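Cyclodipeptide synthetase (Mycobacterium tuberculosis, PDB 2X9Q) probably makes cyclo(L-tyrosyl-L-tyrosyl), a precursor of mycocyclosin, from two molecules of tyrosyl-tRNA without using ATP. Local coordinates at residues 79-84 with 245-250. Numbering follows the deposited sequence.
Sequences EGDHAV and GVPSSL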
ATOM      1  N   GLU A  79       3.126 -11.878  14.785  1.00 27.57           N
ATOM      2  CA  GLU A  79       2.771 -11.057  15.908  1.00 28.28           C
ATOM      3  C   GLU A  79       1.245 -10.670  15.867  1.00 28.77           C
ATOM      4  O   GLU A  79       0.635 -10.434  16.914  1.00 25.66           O
ATOM      5  CB  GLU A  79       3.552  -9.752  15.912  1.00 28.37           C
ATOM      6  CG  GLU A  79       5.061  -9.906  15.928  1.00 32.71           C
ATOM      7  CD  GLU A  79       5.605 -10.075  17.362  1.00 38.29           C
ATOM      8  OE1 GLU A  79       6.561  -9.402  17.710  1.00 42.41           O
ATOM      9  OE2 GLU A  79       5.003 -10.823  18.151  1.00 40.13           O
ATOM     10  N   GLY A  80       0.665 -10.477  14.672  1.00 27.11           N
ATOM     11  CA  GLY A  80      -0.790 -10.189  14.637  1.00 24.68           C
ATOM     12  C   GLY A  80      -1.179  -8.888  15.296  1.00 24.98           C
ATOM     13  O   GLY A  80      -2.303  -8.775  15.881  1.00 25.91           O
ATOM     14  N   ASP A  81      -0.306  -7.866  15.259  1.00 22.41           N
ATOM     15  CA  ASP A  81      -0.747  -6.602  15.848  1.00 23.07           C
ATOM     16  C   ASP A  81      -1.682  -5.841  14.916  1.00 24.04           C
ATOM     17  O   ASP A  81      -2.773  -5.350  15.354  1.00 24.84           O
ATOM     18  CB  ASP A  81       0.388  -5.660  16.210  1.00 22.69           C
ATOM     19  CG  ASP A  81       1.315  -6.270  17.273  1.00 27.26           C
ATOM     20  OD1 ASP A  81       0.767  -6.594  18.332  1.00 28.06           O
ATOM     21  OD2 ASP A  81       2.520  -6.437  17.049  1.00 28.79           O
ATOM     22  N   HIS A  82      -1.236  -5.691  13.647  1.00 23.39           N
ATOM     23  CA  HIS A  82      -1.895  -4.705  12.770  1.00 22.29           C
ATOM     24  C   HIS A  82      -1.671  -5.027  11.333  1.00 23.38           C
ATOM     25  O   HIS A  82      -0.584  -5.527  10.952  1.00 20.79           O
ATOM     26  CB  HIS A  82      -1.416  -3.297  13.079  1.00 22.05           C
ATOM     27  CG  HIS A  82      -2.169  -2.250  12.302  1.00 25.46           C
ATOM     28  ND1 HIS A  82      -1.705  -1.745  11.098  1.00 21.41           N
ATOM     29  CD2 HIS A  82      -3.420  -1.712  12.491  1.00 23.18           C
ATOM     30  CE1 HIS A  82      -2.607  -0.893  10.607  1.00 24.83           C
ATOM     31  NE2 HIS A  82      -3.642  -0.830  11.446  1.00 28.89           N
ATOM     32  N   ALA A  83      -2.702  -4.829  10.516  1.00 23.59           N
ATOM     33  CA  ALA A  83      -2.523  -4.863   9.057  1.00 23.13           C
ATOM     34  C   ALA A  83      -3.089  -3.577   8.417  1.00 23.69           C
ATOM     35  O   ALA A  83      -4.178  -3.071   8.790  1.00 23.19           O
ATOM     36  CB  ALA A  83      -3.131  -6.123   8.414  1.00 24.69           C
ATOM     37  N   VAL A  84      -2.362  -3.087   7.409  1.00 22.47           N
ATOM     38  CA  VAL A  84      -2.958  -2.170   6.407  1.00 19.79           C
ATOM     39  C   VAL A  84      -3.351  -3.019   5.204  1.00 21.48           C
ATOM     40  O   VAL A  84      -2.526  -3.730   4.650  1.00 21.23           O
ATOM     41  CB  VAL A  84      -1.921  -1.101   5.951  1.00 19.78           C
ATOM     42  CG1 VAL A  84      -2.517  -0.199   4.762  1.00 16.16           C
ATOM     43  CG2 VAL A  84      -1.584  -0.197   7.175  1.00 16.34           C
ATOM     44  N   GLY A 245       0.481   4.398  15.573  1.00 28.65           N
ATOM     45  CA  GLY A 245       0.771   4.045  16.975  1.00 26.71           C
ATOM     46  C   GLY A 245       0.439   2.606  17.314  1.00 28.28           C
ATOM     47  O   GLY A 245      -0.203   2.388  18.349  1.00 28.85           O
ATOM     48  N   VAL A 246       0.830   1.616  16.484  1.00 24.16           N
ATOM     49  CA  VAL A 246       0.566   0.215  16.751  1.00 24.32           C
ATOM     50  C   VAL A 246       1.977  -0.436  16.946  1.00 24.04           C
ATOM     51  O   VAL A 246       2.971   0.187  16.600  1.00 23.73           O
ATOM     52  CB  VAL A 246      -0.197  -0.440  15.583  1.00 23.97           C
ATOM     53  CG1 VAL A 246      -1.676   0.139  15.545  1.00 24.94           C
ATOM     54  CG2 VAL A 246       0.571  -0.195  14.255  1.00 21.57           C
ATOM     55  N   PRO A 247       2.061  -1.610  17.592  1.00 23.36           N
ATOM     56  CA  PRO A 247       3.400  -2.167  17.883  1.00 22.40           C
ATOM     57  C   PRO A 247       4.162  -2.597  16.616  1.00 23.09           C
ATOM     58  O   PRO A 247       5.400  -2.438  16.535  1.00 22.73           O
ATOM     59  CB  PRO A 247       3.079  -3.442  18.772  1.00 22.46           C
ATOM     60  CG  PRO A 247       1.781  -2.986  19.512  1.00 24.01           C
ATOM     61  CD  PRO A 247       0.994  -2.204  18.455  1.00 22.17           C
ATOM     62  N   SER A 248       3.429  -3.165  15.646  1.00 23.48           N
ATOM     63  CA  SER A 248       4.071  -3.591  14.388  1.00 21.56           C
ATOM     64  C   SER A 248       2.962  -3.627  13.367  1.00 22.38           C
ATOM     65  O   SER A 248       1.766  -3.560  13.736  1.00 22.87           O
ATOM     66  CB  SER A 248       4.690  -4.952  14.524  1.00 21.98           C
ATOM     67  OG  SER A 248       3.739  -5.973  14.760  1.00 21.53           O
ATOM     68  N   SER A 249       3.302  -3.725  12.089  1.00 19.35           N
ATOM     69  CA  SER A 249       2.193  -3.724  11.140  1.00 19.16           C
ATOM     70  C   SER A 249       2.633  -4.422   9.880  1.00 19.64           C
ATOM     71  O   SER A 249       3.799  -4.233   9.449  1.00 19.39           O
ATOM     72  CB  SER A 249       1.686  -2.257  10.837  1.00 16.43           C
ATOM     73  OG  SER A 249       0.664  -2.337   9.784  1.00 18.51           O
ATOM     74  N   LEU A 250       1.717  -5.187   9.273  1.00 18.56           N
ATOM     75  CA  LEU A 250       1.961  -5.834   8.012  1.00 18.78           C
ATOM     76  C   LEU A 250       1.174  -5.117   6.903  1.00 18.91           C
ATOM     77  O   LEU A 250      -0.054  -5.105   6.939  1.00 19.27           O
ATOM     78  CB  LEU A 250       1.451  -7.310   8.062  1.00 19.08           C
ATOM     79  CG  LEU A 250       1.888  -8.230   6.980  1.00 17.98           C
ATOM     80  CD1 LEU A 250       3.487  -8.460   6.989  1.00 15.22           C
ATOM     81  CD2 LEU A 250       1.206  -9.536   7.258  1.00 17.76           C
TER
HETATM   82  O   HOH W   1       1.591  -7.479  13.245  1.00 20.01           O
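The side chain of His82 crosses that of Val246 at about a right angle, and the two valine methyls meet CB, CG and CD2 of the histidine; Val246 CG2 comes to 3.9 Å from His82 CB. The contact joins the starts of two neighbouring parallel strands, 82-87 and 249-253, in the central sheet of the Rossmann-like fold that cyclodipeptide synthases share with class I aminoacyl-tRNA synthetases. Each strand follows a helix, and the first residue to leave helical geometry is a glycine with positive phi, Gly80 or Gly245.

His82 CG stands anti to the backbone N (chi1 -174°), and this carries the ring across to Ser249. There His82 ND1 and Ser249 OG form an almost straight hydrogen bond of 2.8 Å, with OG in the ring plane. Either atom could donate. The other ring nitrogen, NE2, is bonded to Asp114 on strand 112-117. The ring is thus gripped at both nitrogens and links three adjacent strands. Its rotation should be well fixed. Thr240 and Leu244 of helix 220-244 pack against the same side chain.

At the mouth of the strand pair, Ser248 OG donates over 2.6 Å to Asp81 OD2, which receives it on its anti lone pair, away from the other carboxylate oxygen. A water fastens the same corner: it accepts from Asp81 N and donates to Ser248 OG. Pro247 CB lies 3.5 Å from Asp81 OD2, and the proline ring crosses the aspartate side chain at a slant.

Further in, regular parallel pairing begins, with Ala83 opposite Leu250. Their side chains share one face of the sheet, where both touch Phe110. Leu250 bonds to both neighbours of Ala83: its N donates to His82 O at 2.9 Å, and its O accepts from Val84 N at 3.1 Å.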